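Local coordinates for protein putative glucarate dehydratase (Pseudomonas fluorescens, PDB 4IT1) that probably dehydrates D-glucarate to 5-dehydro-4-deoxy-D-glucarate with the help of magnesium, as a member of the mandelate racemase/muconate lactonizing enzyme family, at residues 330-333 against 338-341; 54-59 against 78-83; 223-228 against 254-259. All coordinates share one frame; numbering follows the deposited sequence.

Contact 1: residues 330-333 against 338-341; sequences KMCD and GVSM
Cys332 and Val339 form this joint between an outer helix and an inner strand of the modified TIM barrel of the enolase superfamily, helix 322-334 running through a short connection into strand 338-341. The strand leads directly to His342, a predicted proton acceptor, and the Val339 side chain is about 10 Å from that of the magnesium ligand Asn291. Along 330-333 the faces of the helix serve different neighbours. Lys330 directs its CB away from the strand and packs on Thr327 of the second subunit. Met331 faces that subunit too, meeting Met331 of the other copy, and also lies against Phe297 and Phe300 of helix 297-306. Cys332 lies on the side of the helix that faces the strand, its CA 6.4 Å from Gly338 CA. Its SG stands anti to the carbonyl carbon (chi1 -69°), placing the sulfur alongside the valine fork, with Phe300 and Val312 as further apolar neighbours. Asp333 turns to Asn363 instead. On the strand, Val339 points its CB at the helix. Both valine methyls are engaged: Cys332 SG is 3.9 Å from Val339 CG1, and Cys332 CB comes to 3.6 Å from Val339 CG2.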
ATOM      1  N   LYS A 330      -2.853   5.897  -0.790  1.00 34.82           N
ATOM      2  CA  LYS A 330      -3.575   5.457   0.395  1.00 38.51           C
ATOM      3  C   LYS A 330      -3.132   6.223   1.638  1.00 47.82           C
ATOM      4  O   LYS A 330      -3.954   6.555   2.507  1.00 49.16           O
ATOM      5  CB  LYS A 330      -3.371   3.951   0.589  1.00 42.63           C
ATOM      6  CG  LYS A 330      -4.112   3.333   1.762  1.00 49.21           C
ATOM      7  CD  LYS A 330      -5.617   3.462   1.594  1.00 54.44           C
ATOM      8  CE  LYS A 330      -6.343   2.801   2.750  1.00 62.85           C
ATOM      9  NZ  LYS A 330      -7.792   3.130   2.735  1.00 72.13           N
ATOM     10  N   MET A 331      -1.833   6.507   1.715  1.00 47.19           N
ATOM     11  CA  MET A 331      -1.268   7.241   2.846  1.00 42.71           C
ATOM     12  C   MET A 331      -1.719   8.690   2.841  1.00 39.01           C
ATOM     13  O   MET A 331      -2.037   9.238   3.891  1.00 39.05           O
ATOM     14  CB  MET A 331       0.261   7.157   2.861  1.00 45.92           C
ATOM     15  CG  MET A 331       0.796   5.810   3.321  1.00 43.91           C
ATOM     16  SD  MET A 331       2.594   5.774   3.537  1.00 57.82           S
ATOM     17  CE  MET A 331       2.805   6.595   5.109  1.00 50.46           C
ATOM     18  N   CYS A 332      -1.750   9.301   1.660  1.00 39.29           N
ATOM     19  CA  CYS A 332      -2.278  10.656   1.511  1.00 47.50           C
ATOM     20  C   CYS A 332      -3.732  10.724   1.966  1.00 45.43           C
ATOM     21  O   CYS A 332      -4.121  11.645   2.690  1.00 41.12           O
ATOM     22  CB  CYS A 332      -2.179  11.121   0.064  1.00 50.37           C
ATOM     23  SG  CYS A 332      -0.490  11.399  -0.502  1.00 48.04           S
ATOM     24  N   ASP A 333      -4.521   9.738   1.535  1.00 44.81           N
ATOM     25  CA  ASP A 333      -5.920   9.622   1.943  1.00 49.78           C
ATOM     26  C   ASP A 333      -6.019   9.553   3.462  1.00 44.74           C
ATOM     27  O   ASP A 333      -6.888  10.179   4.058  1.00 50.42           O
ATOM     28  CB  ASP A 333      -6.572   8.384   1.319  1.00 55.61           C
ATOM     29  CG  ASP A 333      -8.059   8.260   1.668  1.00 59.32           C
ATOM     30  OD1 ASP A 333      -8.877   9.015   1.107  1.00 53.67           O
ATOM     31  OD2 ASP A 333      -8.410   7.398   2.499  1.00 51.91           O
ATOM     32  N   GLY A 338      -4.215  15.739  -0.629  1.00 40.81           N
ATOM     33  CA  GLY A 338      -4.566  15.489  -2.029  1.00 48.56           C
ATOM     34  C   GLY A 338      -3.444  14.744  -2.741  1.00 52.27           C
ATOM     35  O   GLY A 338      -2.276  14.903  -2.387  1.00 49.18           O
ATOM     36  N   VAL A 339      -3.796  13.913  -3.723  1.00 50.70           N
ATOM     37  CA  VAL A 339      -2.798  13.242  -4.562  1.00 52.88           C
ATOM     38  C   VAL A 339      -3.060  13.491  -6.035  1.00 57.88           C
ATOM     39  O   VAL A 339      -4.211  13.588  -6.465  1.00 55.88           O
ATOM     40  CB  VAL A 339      -2.780  11.713  -4.412  1.00 53.57           C
ATOM     41  CG1 VAL A 339      -1.341  11.222  -4.329  1.00 55.42           C
ATOM     42  CG2 VAL A 339      -3.595  11.260  -3.219  1.00 51.98           C
ATOM     43  N   SER A 340      -1.973  13.575  -6.796  1.00 54.48           N
ATOM     44  CA  SER A 340      -2.013  13.608  -8.246  1.00 51.52           C
ATOM     45  C   SER A 340      -0.712  12.988  -8.732  1.00 53.99           C
ATOM     46  O   SER A 340       0.206  12.771  -7.948  1.00 54.06           O
ATOM     47  CB  SER A 340      -2.163  15.041  -8.745  1.00 57.16           C
ATOM     48  OG  SER A 340      -2.373  15.072 -10.144  1.00 60.31           O
ATOM     49  N   MET A 341      -0.634  12.686 -10.019  1.00 56.61           N
ATOM     50  CA  MET A 341       0.519  11.981 -10.553  1.00 52.29           C
ATOM     51  C   MET A 341       1.323  12.929 -11.440  1.00 50.89           C
ATOM     52  O   MET A 341       0.813  13.966 -11.870  1.00 47.20           O
ATOM     53  CB  MET A 341       0.049  10.760 -11.337  1.00 57.94           C
ATOM     54  CG  MET A 341       0.836   9.495 -11.070  1.00 68.21           C
ATOM     55  SD  MET A 341       0.461   8.765  -9.471  1.00 82.90           S
ATOM     56  CE  MET A 341      -1.333   8.798  -9.466  1.00 83.37           C
TER

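Contact 2: residues 54-59 against 78-83; sequences SIIEIE and AIQQQV
Ser54 and Gln80 reach toward each other from strand and helix, and their polar ends meet in a short hydrogen bond. Ser54 OG donates to Gln80 OE1 at 2.6 Å. The hydroxyl lies in the carbonyl plane at a C=O...donor angle of 109°, so it uses a lone pair of the amide oxygen and approaches beside the C=O bond, well off its line. Gln80 can span the gap because its chain is extended beyond CG (chi2 168°), carrying the amide across a CA separation of 8.9 Å between Ser54 and Gln80. With OG between backbone N and carbonyl carbon (chi1 65°), the serine hydroxyl turns to the helix side, and Ser54 CB follows to 3.2 Å from Gln80 OE1. The pair belongs to the N-terminal capping domain of the enolase superfamily, where helix 74-87 lies over the antiparallel sheet 25-36, 50-60 and 65-70. Tyr71, just past the last of these strands, offers its backbone O to Gln80 NE2, so the amide is held at both ends; Ser54 OG is hydrogen-bonded to Tyr71 O as well. Ile56, two residues along the same strand face, crosses the Gln80 side chain at about a right angle. Its CD1 lies 4.1 Å from Gln80 OE1, an apolar neighbour beside the buried bond. Phe136 of helix 128-148 touches both Ile56 and Val83, continuing the apolar layer between sheet and helix.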
ATOM      1  N   SER A  54      16.168   5.997 -20.651  1.00 58.32           N
ATOM      2  CA  SER A  54      16.518   4.604 -20.898  1.00 61.67           C
ATOM      3  C   SER A  54      15.267   3.743 -21.074  1.00 72.96           C
ATOM      4  O   SER A  54      14.265   3.934 -20.376  1.00 69.77           O
ATOM      5  CB  SER A  54      17.384   4.055 -19.773  1.00 56.86           C
ATOM      6  OG  SER A  54      16.658   4.026 -18.561  1.00 66.74           O
ATOM      7  N   ILE A  55      15.344   2.802 -22.014  1.00 72.56           N
ATOM      8  CA  ILE A  55      14.230   1.927 -22.365  1.00 54.24           C
ATOM      9  C   ILE A  55      14.574   0.495 -21.968  1.00 57.49           C
ATOM     10  O   ILE A  55      15.637  -0.021 -22.319  1.00 63.31           O
ATOM     11  CB  ILE A  55      13.921   1.997 -23.876  1.00 60.33           C
ATOM     12  CG1 ILE A  55      13.900   3.455 -24.370  1.00 55.87           C
ATOM     13  CG2 ILE A  55      12.623   1.263 -24.212  1.00 63.72           C
ATOM     14  CD1 ILE A  55      12.704   4.276 -23.929  1.00 65.28           C
ATOM     15  N   ILE A  56      13.672  -0.136 -21.222  1.00 63.30           N
ATOM     16  CA  ILE A  56      13.872  -1.495 -20.727  1.00 63.83           C
ATOM     17  C   ILE A  56      12.979  -2.493 -21.476  1.00 73.86           C
ATOM     18  O   ILE A  56      11.777  -2.276 -21.619  1.00 75.60           O
ATOM     19  CB  ILE A  56      13.596  -1.587 -19.204  1.00 60.60           C
ATOM     20  CG1 ILE A  56      14.537  -0.673 -18.406  1.00 69.71           C
ATOM     21  CG2 ILE A  56      13.747  -3.016 -18.708  1.00 50.37           C
ATOM     22  CD1 ILE A  56      14.099   0.776 -18.327  1.00 68.03           C
ATOM     23  N   GLU A  57      13.584  -3.575 -21.961  1.00 82.24           N
ATOM     24  CA  GLU A  57      12.859  -4.698 -22.558  1.00 75.50           C
ATOM     25  C   GLU A  57      13.064  -5.946 -21.717  1.00 74.13           C
ATOM     26  O   GLU A  57      14.194  -6.306 -21.398  1.00 76.66           O
ATOM     27  CB  GLU A  57      13.368  -4.983 -23.970  1.00 88.51           C
ATOM     28  CG  GLU A  57      12.358  -4.767 -25.083  1.00 97.81           C
ATOM     29  CD  GLU A  57      12.762  -5.438 -26.393  1.00111.68           C
ATOM     30  OE1 GLU A  57      11.930  -5.460 -27.323  1.00111.59           O
ATOM     31  OE2 GLU A  57      13.901  -5.948 -26.501  1.00110.86           O
ATOM     32  N   ILE A  58      11.968  -6.598 -21.352  1.00 75.22           N
ATOM     33  CA  ILE A  58      12.031  -7.893 -20.685  1.00 80.33           C
ATOM     34  C   ILE A  58      11.364  -8.931 -21.587  1.00 86.50           C
ATOM     35  O   ILE A  58      10.413  -8.618 -22.303  1.00 75.49           O
ATOM     36  CB  ILE A  58      11.345  -7.865 -19.299  1.00 83.09           C
ATOM     37  CG1 ILE A  58      11.912  -6.734 -18.430  1.00 91.07           C
ATOM     38  CG2 ILE A  58      11.454  -9.213 -18.591  1.00 79.50           C
ATOM     39  CD1 ILE A  58      13.356  -6.907 -18.006  1.00 96.33           C
ATOM     40  N   GLU A  59      11.883 -10.153 -21.562  1.00 74.53           N
ATOM     41  CA  GLU A  59      11.291 -11.252 -22.306  1.00 77.03           C
ATOM     42  C   GLU A  59      11.293 -12.499 -21.437  1.00 75.40           C
ATOM     43  O   GLU A  59      12.202 -12.715 -20.623  1.00 62.88           O
ATOM     44  CB  GLU A  59      12.039 -11.496 -23.623  1.00 90.59           C
ATOM     45  CG  GLU A  59      11.274 -12.333 -24.645  1.00100.72           C
ATOM     46  CD  GLU A  59      12.171 -12.939 -25.714  1.00102.06           C
ATOM     47  OE1 GLU A  59      11.973 -12.621 -26.908  1.00 97.02           O
ATOM     48  OE2 GLU A  59      13.074 -13.732 -25.362  1.00 93.83           O
ATOM     49  N   ALA A  78      24.234   3.026 -15.390  1.00 63.90           N
ATOM     50  CA  ALA A  78      25.222   2.164 -14.748  1.00 68.29           C
ATOM     51  C   ALA A  78      24.573   1.224 -13.742  1.00 66.80           C
ATOM     52  O   ALA A  78      24.934   0.051 -13.657  1.00 65.36           O
ATOM     53  CB  ALA A  78      26.292   3.010 -14.072  1.00 73.15           C
ATOM     54  N   ILE A  79      23.609   1.754 -12.992  1.00 74.21           N
ATOM     55  CA  ILE A  79      22.851   0.970 -12.019  1.00 66.15           C
ATOM     56  C   ILE A  79      21.917  -0.023 -12.723  1.00 55.18           C
ATOM     57  O   ILE A  79      21.910  -1.210 -12.397  1.00 46.14           O
ATOM     58  CB  ILE A  79      22.079   1.889 -11.038  1.00 73.61           C
ATOM     59  CG1 ILE A  79      23.053   2.616 -10.090  1.00 72.75           C
ATOM     60  CG2 ILE A  79      21.029   1.106 -10.257  1.00 70.77           C
ATOM     61  CD1 ILE A  79      23.754   1.732  -9.069  1.00 67.79           C
ATOM     62  N   GLN A  80      21.150   0.468 -13.693  1.00 55.26           N
ATOM     63  CA  GLN A  80      20.261  -0.379 -14.495  1.00 57.47           C
ATOM     64  C   GLN A  80      21.042  -1.545 -15.120  1.00 63.84           C
ATOM     65  O   GLN A  80      20.632  -2.704 -15.006  1.00 63.96           O
ATOM     66  CB  GLN A  80      19.547   0.451 -15.578  1.00 53.00           C
ATOM     67  CG  GLN A  80      18.586   1.511 -15.041  1.00 50.96           C
ATOM     68  CD  GLN A  80      18.133   2.490 -16.112  1.00 66.67           C
ATOM     69  OE1 GLN A  80      17.864   2.098 -17.248  1.00 84.87           O
ATOM     70  NE2 GLN A  80      18.042   3.773 -15.757  1.00 56.24           N
ATOM     71  N   GLN A  81      22.177  -1.230 -15.747  1.00 68.35           N
ATOM     72  CA  GLN A  81      23.053  -2.239 -16.358  1.00 70.90           C
ATOM     73  C   GLN A  81      23.514  -3.297 -15.353  1.00 62.68           C
ATOM     74  O   GLN A  81      23.404  -4.495 -15.610  1.00 66.61           O
ATOM     75  CB  GLN A  81      24.265  -1.576 -17.019  1.00 80.47           C
ATOM     76  CG  GLN A  81      23.981  -0.906 -18.355  1.00 95.50           C
ATOM     77  CD  GLN A  81      25.214  -0.819 -19.245  1.00117.41           C
ATOM     78  OE1 GLN A  81      26.352  -0.884 -18.771  1.00122.14           O
ATOM     79  NE2 GLN A  81      24.989  -0.675 -20.548  1.00115.14           N
ATOM     80  N   GLN A  82      24.022  -2.843 -14.208  1.00 66.52           N
ATOM     81  CA  GLN A  82      24.441  -3.728 -13.112  1.00 73.77           C
ATOM     82  C   GLN A  82      23.354  -4.727 -12.709  1.00 76.49           C
ATOM     83  O   GLN A  82      23.627  -5.918 -12.535  1.00 75.17           O
ATOM     84  CB  GLN A  82      24.845  -2.895 -11.891  1.00 75.89           C
ATOM     85  CG  GLN A  82      26.204  -2.215 -11.986  1.00 88.10           C
ATOM     86  CD  GLN A  82      27.260  -2.870 -11.116  1.00 97.91           C
ATOM     87  OE1 GLN A  82      27.950  -2.195 -10.350  1.00104.40           O
ATOM     88  NE2 GLN A  82      27.390  -4.191 -11.226  1.00 97.62           N
ATOM     89  N   VAL A  83      22.125  -4.232 -12.558  1.00 79.73           N
ATOM     90  CA  VAL A  83      20.999  -5.061 -12.122  1.00 76.76           C
ATOM     91  C   VAL A  83      20.531  -5.985 -13.248  1.00 69.24           C
ATOM     92  O   VAL A  83      20.255  -7.165 -13.007  1.00 61.41           O
ATOM     93  CB  VAL A  83      19.826  -4.210 -11.585  1.00 80.68           C
ATOM     94  CG1 VAL A  83      18.680  -5.102 -11.131  1.00 89.84           C
ATOM     95  CG2 VAL A  83      20.285  -3.333 -10.428  1.00 82.87           C
TER

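Contact 3: residues 223-228 against 254-259; sequences HEVACI and IRMAEL
Val225 sets CG1 anti to its own nitrogen (chi1 164°) and CG2 anti to its carbonyl carbon, so that the two methyls fork toward helix 250-260 and each finds a different residue there. Met256 answers with a side chain bent at chi2 (-55°) and again at chi3 (96°), a folded shape that brings its sulfur round to the valine although its CB does not aim straight at the other helix. Val225 CG2 and Met256 SD meet at 3.5 Å, the two side chains slanting past one another. The other methyl takes the looser contact: Val225 CG1 is 4.1 Å from Leu259 CB, and here the side chains run nearly perpendicular. Met256 and Leu259 are three residues apart, and the valine sits against both. Helices 221-234 and 250-260 are successive members of the outer helical ring of the TIM-type barrel, with strand 240-243 between them in the chain; Ile228, one turn on from Val225, packs on Leu240 and Ile242 of that strand. Nearby, Arg255 forms a salt bridge with Glu222, and Lys229 NZ bonds to Leu259 O, so polar links between the same helices flank the apolar touch. With no hydrogen bond between the two segments themselves, their contact rests on dispersion and fit, sulfur against methyl and methyl against methylene.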
ATOM      1  N   HIS A 223       6.136  39.627 -13.340  1.00 57.15           N
ATOM      2  CA  HIS A 223       5.876  39.364 -14.749  1.00 59.20           C
ATOM      3  C   HIS A 223       5.131  38.054 -14.904  1.00 60.02           C
ATOM      4  O   HIS A 223       4.211  37.951 -15.718  1.00 78.20           O
ATOM      5  CB  HIS A 223       7.165  39.363 -15.586  1.00 62.82           C
ATOM      6  CG  HIS A 223       6.948  39.008 -17.026  1.00 67.70           C
ATOM      7  ND1 HIS A 223       6.522  39.926 -17.966  1.00 66.09           N
ATOM      8  CD2 HIS A 223       7.079  37.831 -17.685  1.00 63.83           C
ATOM      9  CE1 HIS A 223       6.405  39.330 -19.139  1.00 63.59           C
ATOM     10  NE2 HIS A 223       6.737  38.059 -18.998  1.00 71.66           N
ATOM     11  N   GLU A 224       5.513  37.056 -14.117  1.00 62.03           N
ATOM     12  CA  GLU A 224       4.875  35.747 -14.206  1.00 57.70           C
ATOM     13  C   GLU A 224       3.428  35.797 -13.700  1.00 58.05           C
ATOM     14  O   GLU A 224       2.565  35.115 -14.244  1.00 53.09           O
ATOM     15  CB  GLU A 224       5.697  34.676 -13.477  1.00 52.22           C
ATOM     16  CG  GLU A 224       7.039  34.369 -14.135  1.00 58.99           C
ATOM     17  CD  GLU A 224       7.822  33.256 -13.443  1.00 55.60           C
ATOM     18  OE1 GLU A 224       7.813  33.181 -12.192  1.00 57.46           O
ATOM     19  OE2 GLU A 224       8.455  32.450 -14.153  1.00 49.34           O
ATOM     20  N   VAL A 225       3.177  36.610 -12.670  1.00 58.30           N
ATOM     21  CA  VAL A 225       1.825  36.846 -12.148  1.00 58.48           C
ATOM     22  C   VAL A 225       0.923  37.400 -13.256  1.00 63.99           C
ATOM     23  O   VAL A 225      -0.172  36.881 -13.481  1.00 67.10           O
ATOM     24  CB  VAL A 225       1.837  37.791 -10.917  1.00 59.65           C
ATOM     25  CG1 VAL A 225       0.444  38.346 -10.614  1.00 58.99           C
ATOM     26  CG2 VAL A 225       2.380  37.060  -9.701  1.00 53.42           C
ATOM     27  N   ALA A 226       1.402  38.435 -13.950  1.00 63.67           N
ATOM     28  CA  ALA A 226       0.700  39.020 -15.099  1.00 60.12           C
ATOM     29  C   ALA A 226       0.383  37.997 -16.201  1.00 62.54           C
ATOM     30  O   ALA A 226      -0.665  38.084 -16.852  1.00 64.91           O
ATOM     31  CB  ALA A 226       1.489  40.191 -15.663  1.00 56.01           C
ATOM     32  N   CYS A 227       1.273  37.024 -16.394  1.00 57.01           N
ATOM     33  CA  CYS A 227       1.036  35.954 -17.366  1.00 55.09           C
ATOM     34  C   CYS A 227      -0.078  35.008 -16.922  1.00 61.37           C
ATOM     35  O   CYS A 227      -0.784  34.435 -17.757  1.00 60.87           O
ATOM     36  CB  CYS A 227       2.319  35.173 -17.655  1.00 50.29           C
ATOM     37  SG  CYS A 227       3.618  36.177 -18.424  1.00 63.68           S
ATOM     38  N   ILE A 228      -0.235  34.848 -15.612  1.00 56.42           N
ATOM     39  CA  ILE A 228      -1.340  34.053 -15.081  1.00 66.20           C
ATOM     40  C   ILE A 228      -2.671  34.781 -15.276  1.00 56.71           C
ATOM     41  O   ILE A 228      -3.644  34.175 -15.722  1.00 62.44           O
ATOM     42  CB  ILE A 228      -1.120  33.675 -13.603  1.00 67.42           C
ATOM     43  CG1 ILE A 228      -0.101  32.544 -13.506  1.00 61.91           C
ATOM     44  CG2 ILE A 228      -2.421  33.234 -12.943  1.00 58.40           C
ATOM     45  CD1 ILE A 228       0.719  32.612 -12.241  1.00 75.99           C
ATOM     46  N   ILE A 254       4.589  35.353  -0.393  1.00 47.49           N
ATOM     47  CA  ILE A 254       3.496  36.069   0.236  1.00 56.40           C
ATOM     48  C   ILE A 254       3.014  37.245  -0.621  1.00 61.25           C
ATOM     49  O   ILE A 254       1.807  37.396  -0.811  1.00 54.59           O
ATOM     50  CB  ILE A 254       3.862  36.498   1.670  1.00 51.82           C
ATOM     51  CG1 ILE A 254       3.871  35.261   2.576  1.00 46.27           C
ATOM     52  CG2 ILE A 254       2.887  37.551   2.202  1.00 55.65           C
ATOM     53  CD1 ILE A 254       4.583  35.463   3.896  1.00 51.17           C
ATOM     54  N   ARG A 255       3.948  38.046  -1.147  1.00 62.26           N
ATOM     55  CA  ARG A 255       3.606  39.200  -1.992  1.00 58.12           C
ATOM     56  C   ARG A 255       2.886  38.779  -3.267  1.00 61.87           C
ATOM     57  O   ARG A 255       1.963  39.465  -3.718  1.00 64.96           O
ATOM     58  CB  ARG A 255       4.838  40.044  -2.342  1.00 64.19           C
ATOM     59  CG  ARG A 255       5.405  40.848  -1.181  1.00 71.55           C
ATOM     60  CD  ARG A 255       6.327  41.974  -1.643  1.00 83.93           C
ATOM     61  NE  ARG A 255       7.518  41.491  -2.348  1.00 86.41           N
ATOM     62  CZ  ARG A 255       7.700  41.557  -3.667  1.00 88.91           C
ATOM     63  NH1 ARG A 255       6.770  42.091  -4.452  1.00 86.94           N
ATOM     64  NH2 ARG A 255       8.819  41.085  -4.207  1.00 77.95           N
ATOM     65  N   MET A 256       3.302  37.648  -3.831  1.00 52.07           N
ATOM     66  CA  MET A 256       2.671  37.107  -5.029  1.00 48.59           C
ATOM     67  C   MET A 256       1.257  36.597  -4.753  1.00 57.75           C
ATOM     68  O   MET A 256       0.330  36.873  -5.525  1.00 53.48           O
ATOM     69  CB  MET A 256       3.535  36.013  -5.658  1.00 48.27           C
ATOM     70  CG  MET A 256       4.897  36.486  -6.164  1.00 58.63           C
ATOM     71  SD  MET A 256       4.897  37.866  -7.338  1.00 65.66           S
ATOM     72  CE  MET A 256       5.187  39.269  -6.257  1.00 42.74           C
ATOM     73  N   ALA A 257       1.098  35.869  -3.648  1.00 55.36           N
ATOM     74  CA  ALA A 257      -0.215  35.425  -3.175  1.00 57.16           C
ATOM     75  C   ALA A 257      -1.212  36.585  -3.102  1.00 64.13           C
ATOM     76  O   ALA A 257      -2.372  36.430  -3.476  1.00 61.41           O
ATOM     77  CB  ALA A 257      -0.089  34.764  -1.814  1.00 53.40           C
ATOM     78  N   GLU A 258      -0.748  37.737  -2.617  1.00 67.72           N
ATOM     79  CA  GLU A 258      -1.576  38.941  -2.527  1.00 73.90           C
ATOM     80  C   GLU A 258      -2.024  39.415  -3.909  1.00 65.95           C
ATOM     81  O   GLU A 258      -3.204  39.676  -4.124  1.00 67.16           O
ATOM     82  CB  GLU A 258      -0.845  40.061  -1.781  1.00 75.23           C
ATOM     83  CG  GLU A 258      -0.609  39.770  -0.303  1.00 94.65           C
ATOM     84  CD  GLU A 258       0.042  40.926   0.442  1.00103.91           C
ATOM     85  OE1 GLU A 258      -0.498  41.325   1.496  1.00 99.25           O
ATOM     86  OE2 GLU A 258       1.089  41.434  -0.019  1.00101.16           O
ATOM     87  N   LEU A 259      -1.082  39.491  -4.843  1.00 61.64           N
ATOM     88  CA  LEU A 259      -1.372  39.934  -6.208  1.00 60.40           C
ATOM     89  C   LEU A 259      -2.267  38.966  -6.991  1.00 59.55           C
ATOM     90  O   LEU A 259      -3.007  39.391  -7.879  1.00 67.43           O
ATOM     91  CB  LEU A 259      -0.072  40.209  -6.986  1.00 55.60           C
ATOM     92  CG  LEU A 259       0.858  41.347  -6.533  1.00 61.37           C
ATOM     93  CD1 LEU A 259       2.138  41.329  -7.356  1.00 57.19           C
ATOM     94  CD2 LEU A 259       0.192  42.717  -6.620  1.00 57.64           C
TER

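From the N terminus, contact 2 comes first: it closes a loop of 18 residues that takes in strand 65-70, and ties sheet to helix within the capping domain. Contact 3 follows, its 25-residue loop holding strand 240-243 and joining two neighbouring helices on the outside of the barrel. Contact 1 closes last, across a connection of only four residues, coupling a helix at the subunit interface to the strand after it. The three loops lie in series, so none nests or crosses. Contacts 2 and 3 lie on opposite sides of the chain's centre, their centres about 44 Å apart; the centre of contact 1 is about 29 Å from that of contact 2 and about 28 Å from that of contact 3.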